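Local coordinates for protein monooxygenase (PDB 2I7G) that probably catalyses a flavin-dependent oxygenation, as a TIM-barrel member of the luciferase-like monooxygenase family whose substrate is not established, at residues L158-A163 and T175-I180; R286-G289 and H295-A298. All blocks are in the same frame, centred on the assembly; numbering follows the deposited sequence.

How the contacts relate
Both contacts lie in the luciferase-like monooxygenase region of one chain, but on opposite sides of its centre: their own centres are 41 Å apart. Contact 1 closes before contact 2 opens; the two follow one another along the chain, at the periphery of a parallel barrel. Contact 1 ties helix 150-166 to the small antiparallel sheet that follows it, before the chain enters barrel strand 196-200. Contact 2 packs the loop after helix 279-286 on helix 293-300, between strands 252-260 and 307-309, and meets a sulfate ion, probably from the crystallisation liquor, that Gly224 N also binds. Contact 1, its nearest atoms about 24 Å from those of contact 2, does not touch that site.

Contact 1 of 2, residues L158-A163 and T175-I180; sequences LDLLLA and TKHPAI
About one and a half turns in the second half of helix 150-166 run past the segment 175-180, extended from His177 onward, with Leu160 and His177 the nearest pair at 9.1 Å from CA to CA, a gap that side chains must fill. Leu160 does so from the helix with both methyls. Its CG lies anti to the backbone N (chi1 177°), which carries the forked end across to the loop. Leu160 CD2 sits over one face of the His177 imidazole, 3.7 Å from the ring centroid and 17° off the normal, a CH-pi contact. Leu160 CD1, the other branch, meets CD1 of Ile180 at 3.8 Å. A branched, wholly apolar leucine suits this place because it serves a ring and an aliphatic tip at once.

The histidine offers a flat face to the methyl while its rim nitrogens are engaged. His177 ND1 donates to Pro178 O at 2.8 Å, meeting a lone pair in the carbonyl plane, and His177 NE2 is hydrogen-bonded to Asp108 OD1; together they fix the ring's rotation. Pro178 CD lies over the opposite face. Pro109, at the start of helix 109-122, touches both Leu160 and His177. The contact packs helix 150-166 against the loop joining antiparallel strands 169-172 and 180-181, at the periphery of a TIM barrel.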
loop_
_atom_site.group_PDB
_atom_site.type_symbol
_atom_site.label_atom_id
_atom_site.label_comp_id
_atom_site.label_asym_id
_atom_site.label_seq_id
_atom_site.Cartn_x
_atom_site.Cartn_y
_atom_site.Cartn_z
ATOM N N LEU B 158 -18.212 0.708 7.572
ATOM C CA LEU B 158 -17.689 1.282 8.802
ATOM C C LEU B 158 -17.919 0.255 9.898
ATOM O O LEU B 158 -16.990 0.026 10.703
ATOM C CB LEU B 158 -18.359 2.629 9.128
ATOM C CG LEU B 158 -17.925 3.279 10.441
ATOM C CD1 LEU B 158 -16.399 3.482 10.498
ATOM C CD2 LEU B 158 -18.600 4.625 10.617
ATOM N N ASP B 159 -19.156 -0.350 9.981
ATOM C CA ASP B 159 -19.427 -1.366 10.999
ATOM C C ASP B 159 -18.408 -2.528 10.875
ATOM O O ASP B 159 -17.784 -2.945 11.869
ATOM C CB ASP B 159 -20.848 -1.913 10.845
ATOM C CG ASP B 159 -21.225 -2.860 11.952
ATOM O OD1 ASP B 159 -21.345 -2.399 13.108
ATOM O OD2 ASP B 159 -21.457 -4.056 11.656
ATOM N N LEU B 160 -18.190 -3.015 9.643
ATOM C CA LEU B 160 -17.105 -4.040 9.470
ATOM C C LEU B 160 -15.694 -3.570 9.918
ATOM O O LEU B 160 -14.996 -4.250 10.688
ATOM C CB LEU B 160 -17.111 -4.590 8.074
ATOM C CG LEU B 160 -16.014 -5.599 7.734
ATOM C CD1 LEU B 160 -16.022 -6.776 8.731
ATOM C CD2 LEU B 160 -16.307 -6.031 6.290
ATOM N N LEU B 161 -15.265 -2.400 9.458
ATOM C CA LEU B 161 -13.953 -1.878 9.853
ATOM C C LEU B 161 -13.785 -1.847 11.375
ATOM O O LEU B 161 -12.736 -2.221 11.900
ATOM C CB LEU B 161 -13.743 -0.467 9.285
ATOM C CG LEU B 161 -12.385 0.185 9.523
ATOM C CD1 LEU B 161 -11.219 -0.658 9.021
ATOM C CD2 LEU B 161 -12.382 1.576 8.869
ATOM N N LEU B 162 -14.809 -1.397 12.088
ATOM C CA LEU B 162 -14.719 -1.343 13.556
ATOM C C LEU B 162 -14.677 -2.749 14.188
ATOM O O LEU B 162 -13.964 -2.968 15.171
ATOM C CB LEU B 162 -15.890 -0.546 14.142
ATOM C CG LEU B 162 -15.902 0.943 13.742
ATOM C CD1 LEU B 162 -17.217 1.647 14.135
ATOM C CD2 LEU B 162 -14.685 1.708 14.293
ATOM N N ALA B 163 -15.414 -3.694 13.602
ATOM C CA ALA B 163 -15.379 -5.098 14.049
ATOM C C ALA B 163 -13.963 -5.670 13.896
ATOM O O ALA B 163 -13.459 -6.341 14.810
ATOM C CB ALA B 163 -16.365 -5.912 13.250
ATOM N N THR B 175 -25.564 -6.607 3.934
ATOM C CA THR B 175 -26.287 -6.676 2.670
ATOM C C THR B 175 -25.447 -6.217 1.470
ATOM O O THR B 175 -25.786 -6.525 0.327
ATOM C CB THR B 175 -27.606 -5.844 2.712
ATOM O OG1 THR B 175 -27.289 -4.450 2.717
ATOM C CG2 THR B 175 -28.432 -6.159 3.955
ATOM N N LYS B 176 -24.377 -5.457 1.726
ATOM C CA LYS B 176 -23.588 -4.823 0.662
ATOM C C LYS B 176 -22.124 -5.275 0.661
ATOM O O LYS B 176 -21.268 -4.630 0.035
ATOM C CB LYS B 176 -23.627 -3.279 0.789
ATOM C CG LYS B 176 -24.982 -2.616 0.685
ATOM C CD LYS B 176 -25.708 -2.996 -0.600
ATOM C CE LYS B 176 -26.723 -1.943 -0.996
ATOM N NZ LYS B 176 -27.719 -2.524 -1.939
ATOM N N HIS B 177 -21.822 -6.351 1.389
ATOM C CA HIS B 177 -20.466 -6.883 1.495
ATOM C C HIS B 177 -20.587 -8.371 1.836
ATOM O O HIS B 177 -21.475 -8.757 2.603
ATOM C CB HIS B 177 -19.657 -6.124 2.572
ATOM C CG HIS B 177 -18.201 -6.522 2.657
ATOM N ND1 HIS B 177 -17.777 -7.688 3.263
ATOM C CD2 HIS B 177 -17.077 -5.909 2.205
ATOM C CE1 HIS B 177 -16.460 -7.774 3.183
ATOM N NE2 HIS B 177 -16.010 -6.707 2.543
ATOM N N PRO B 178 -19.721 -9.223 1.249
ATOM C CA PRO B 178 -19.807 -10.648 1.603
ATOM C C PRO B 178 -19.629 -10.937 3.106
ATOM O O PRO B 178 -18.948 -10.180 3.825
ATOM C CB PRO B 178 -18.680 -11.301 0.779
ATOM C CG PRO B 178 -18.396 -10.312 -0.317
ATOM C CD PRO B 178 -18.671 -8.957 0.246
ATOM N N ALA B 179 -20.236 -12.033 3.559
ATOM C CA ALA B 179 -20.138 -12.471 4.948
ATOM C C ALA B 179 -18.710 -12.922 5.280
ATOM O O ALA B 179 -17.964 -13.396 4.413
ATOM C CB ALA B 179 -21.131 -13.597 5.220
ATOM N N ILE B 180 -18.321 -12.766 6.536
ATOM C CA ILE B 180 -17.075 -13.365 7.012
ATOM C C ILE B 180 -17.443 -14.285 8.157
ATOM O O ILE B 180 -18.006 -13.830 9.154
ATOM C CB ILE B 180 -16.069 -12.290 7.510
ATOM C CG1 ILE B 180 -15.762 -11.313 6.369
ATOM C CG2 ILE B 180 -14.773 -12.940 7.979
ATOM C CD1 ILE B 180 -15.086 -9.996 6.880
#

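Contact 2 of 2, residues R286-G289 and H295-A298; sequences RGWG and HFDA. With SO4 (sulfate ion), chain F.
Trp288 reaches across to His295 and Phe296 just after a Schellman motif, in which Gly287, at positive phi, ends helix 279-286 and turns the chain toward helix 293-300. Trp288 CB lies 4.0 Å from His295 CB. From there CG takes the crowded position between the backbone N and the carbonyl carbon, setting the indole against the second helix. CG, CD2 and CE3 lie beneath His295 CB, which stands 3.4 Å from the centroid of the Trp288 five-membered ring and 9° off its normal, a CH-pi contact. CD1 lies near His295 CG, the imidazole being inclined to the indole with planes at 39°. Farther out, CZ3 and CH2 reach Phe296, whose CB is 3.8 Å from Trp288 CH2; the phenylalanine ring leads away to stack on Tyr272. Tryptophan suits the place by its broad face, wide enough for both residues.

At the indole edge that carries NE1, with its sulfur in the ring plane, lies a sulfate, probably from the crystallisation liquor. CE2 and CZ2 border its O3, and the aliphatic part of Arg286 runs past its O1. The arginine's guanidinium is turned to Asn305, His257 and Ile282 O. Trp288 NE1 donates to sulfate O3 at 2.7 Å, through a bond bent to 133° at the hydrogen.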
loop_
_atom_site.group_PDB
_atom_site.type_symbol
_atom_site.label_atom_id
_atom_site.label_comp_id
_atom_site.label_asym_id
_atom_site.label_seq_id
_atom_site.Cartn_x
_atom_site.Cartn_y
_atom_site.Cartn_z
ATOM N N ARG B 286 -16.597 27.009 -3.021
ATOM C CA ARG B 286 -17.192 28.019 -2.147
ATOM C C ARG B 286 -18.182 28.905 -2.909
ATOM O O ARG B 286 -18.810 29.786 -2.321
ATOM C CB ARG B 286 -16.083 28.893 -1.548
ATOM C CG ARG B 286 -15.214 28.134 -0.556
ATOM C CD ARG B 286 -13.878 28.849 -0.282
ATOM N NE ARG B 286 -13.162 28.191 0.821
ATOM C CZ ARG B 286 -12.621 26.965 0.768
ATOM N NH1 ARG B 286 -12.646 26.238 -0.371
ATOM N NH2 ARG B 286 -12.030 26.466 1.857
ATOM N N GLY B 287 -18.305 28.686 -4.220
ATOM C CA GLY B 287 -19.274 29.464 -5.033
ATOM C C GLY B 287 -18.767 30.780 -5.614
ATOM O O GLY B 287 -19.573 31.658 -6.005
ATOM N N TRP B 288 -17.447 30.939 -5.704
ATOM C CA TRP B 288 -16.903 32.101 -6.414
ATOM C C TRP B 288 -15.753 31.782 -7.374
ATOM O O TRP B 288 -15.091 30.726 -7.283
ATOM C CB TRP B 288 -16.581 33.266 -5.461
ATOM C CG TRP B 288 -15.873 32.868 -4.162
ATOM C CD1 TRP B 288 -16.475 32.550 -2.959
ATOM C CD2 TRP B 288 -14.452 32.759 -3.937
ATOM N NE1 TRP B 288 -15.518 32.264 -2.005
ATOM C CE2 TRP B 288 -14.270 32.368 -2.579
ATOM C CE3 TRP B 288 -13.316 32.947 -4.746
ATOM C CZ2 TRP B 288 -12.985 32.167 -2.014
ATOM C CZ3 TRP B 288 -12.057 32.751 -4.189
ATOM C CH2 TRP B 288 -11.898 32.361 -2.835
ATOM N N GLY B 289 -15.579 32.681 -8.339
ATOM C CA GLY B 289 -14.614 32.521 -9.418
ATOM C C GLY B 289 -13.186 32.827 -8.984
ATOM O O GLY B 289 -12.961 33.526 -7.977
ATOM N N HIS B 295 -14.117 38.091 -2.628
ATOM C CA HIS B 295 -14.441 36.887 -1.871
ATOM C C HIS B 295 -13.211 36.233 -1.219
ATOM O O HIS B 295 -13.269 35.820 -0.053
ATOM C CB HIS B 295 -15.211 35.898 -2.727
ATOM C CG HIS B 295 -16.698 36.070 -2.642
ATOM N ND1 HIS B 295 -17.366 37.095 -3.283
ATOM C CD2 HIS B 295 -17.643 35.361 -1.976
ATOM C CE1 HIS B 295 -18.662 36.994 -3.035
ATOM N NE2 HIS B 295 -18.857 35.950 -2.247
ATOM N N PHE B 296 -12.106 36.149 -1.964
ATOM C CA PHE B 296 -10.875 35.587 -1.416
ATOM C C PHE B 296 -10.407 36.433 -0.220
ATOM O O PHE B 296 -10.000 35.898 0.816
ATOM C CB PHE B 296 -9.806 35.554 -2.500
ATOM C CG PHE B 296 -8.414 35.226 -1.995
ATOM C CD1 PHE B 296 -8.104 33.966 -1.499
ATOM C CD2 PHE B 296 -7.408 36.196 -2.061
ATOM C CE1 PHE B 296 -6.804 33.656 -1.053
ATOM C CE2 PHE B 296 -6.112 35.892 -1.638
ATOM C CZ PHE B 296 -5.806 34.640 -1.145
ATOM N N ASP B 297 -10.485 37.752 -0.363
ATOM C CA ASP B 297 -10.006 38.625 0.696
ATOM C C ASP B 297 -10.874 38.483 1.924
ATOM O O ASP B 297 -10.358 38.486 3.033
ATOM C CB ASP B 297 -9.970 40.084 0.248
ATOM C CG ASP B 297 -8.701 40.435 -0.539
ATOM O OD1 ASP B 297 -7.755 39.630 -0.636
ATOM O OD2 ASP B 297 -8.679 41.585 -1.062
ATOM N N ALA B 298 -12.188 38.364 1.720
ATOM C CA ALA B 298 -13.109 38.122 2.820
ATOM C C ALA B 298 -12.832 36.747 3.476
ATOM O O ALA B 298 -12.840 36.598 4.707
ATOM C CB ALA B 298 -14.550 38.215 2.313
HETATM S S SO4 F . -15.923 31.829 1.153
HETATM O O1 SO4 F . -16.340 30.453 0.954
HETATM O O2 SO4 F . -15.865 32.074 2.574
HETATM O O3 SO4 F . -14.620 32.041 0.571
HETATM O O4 SO4 F . -16.909 32.737 0.586
#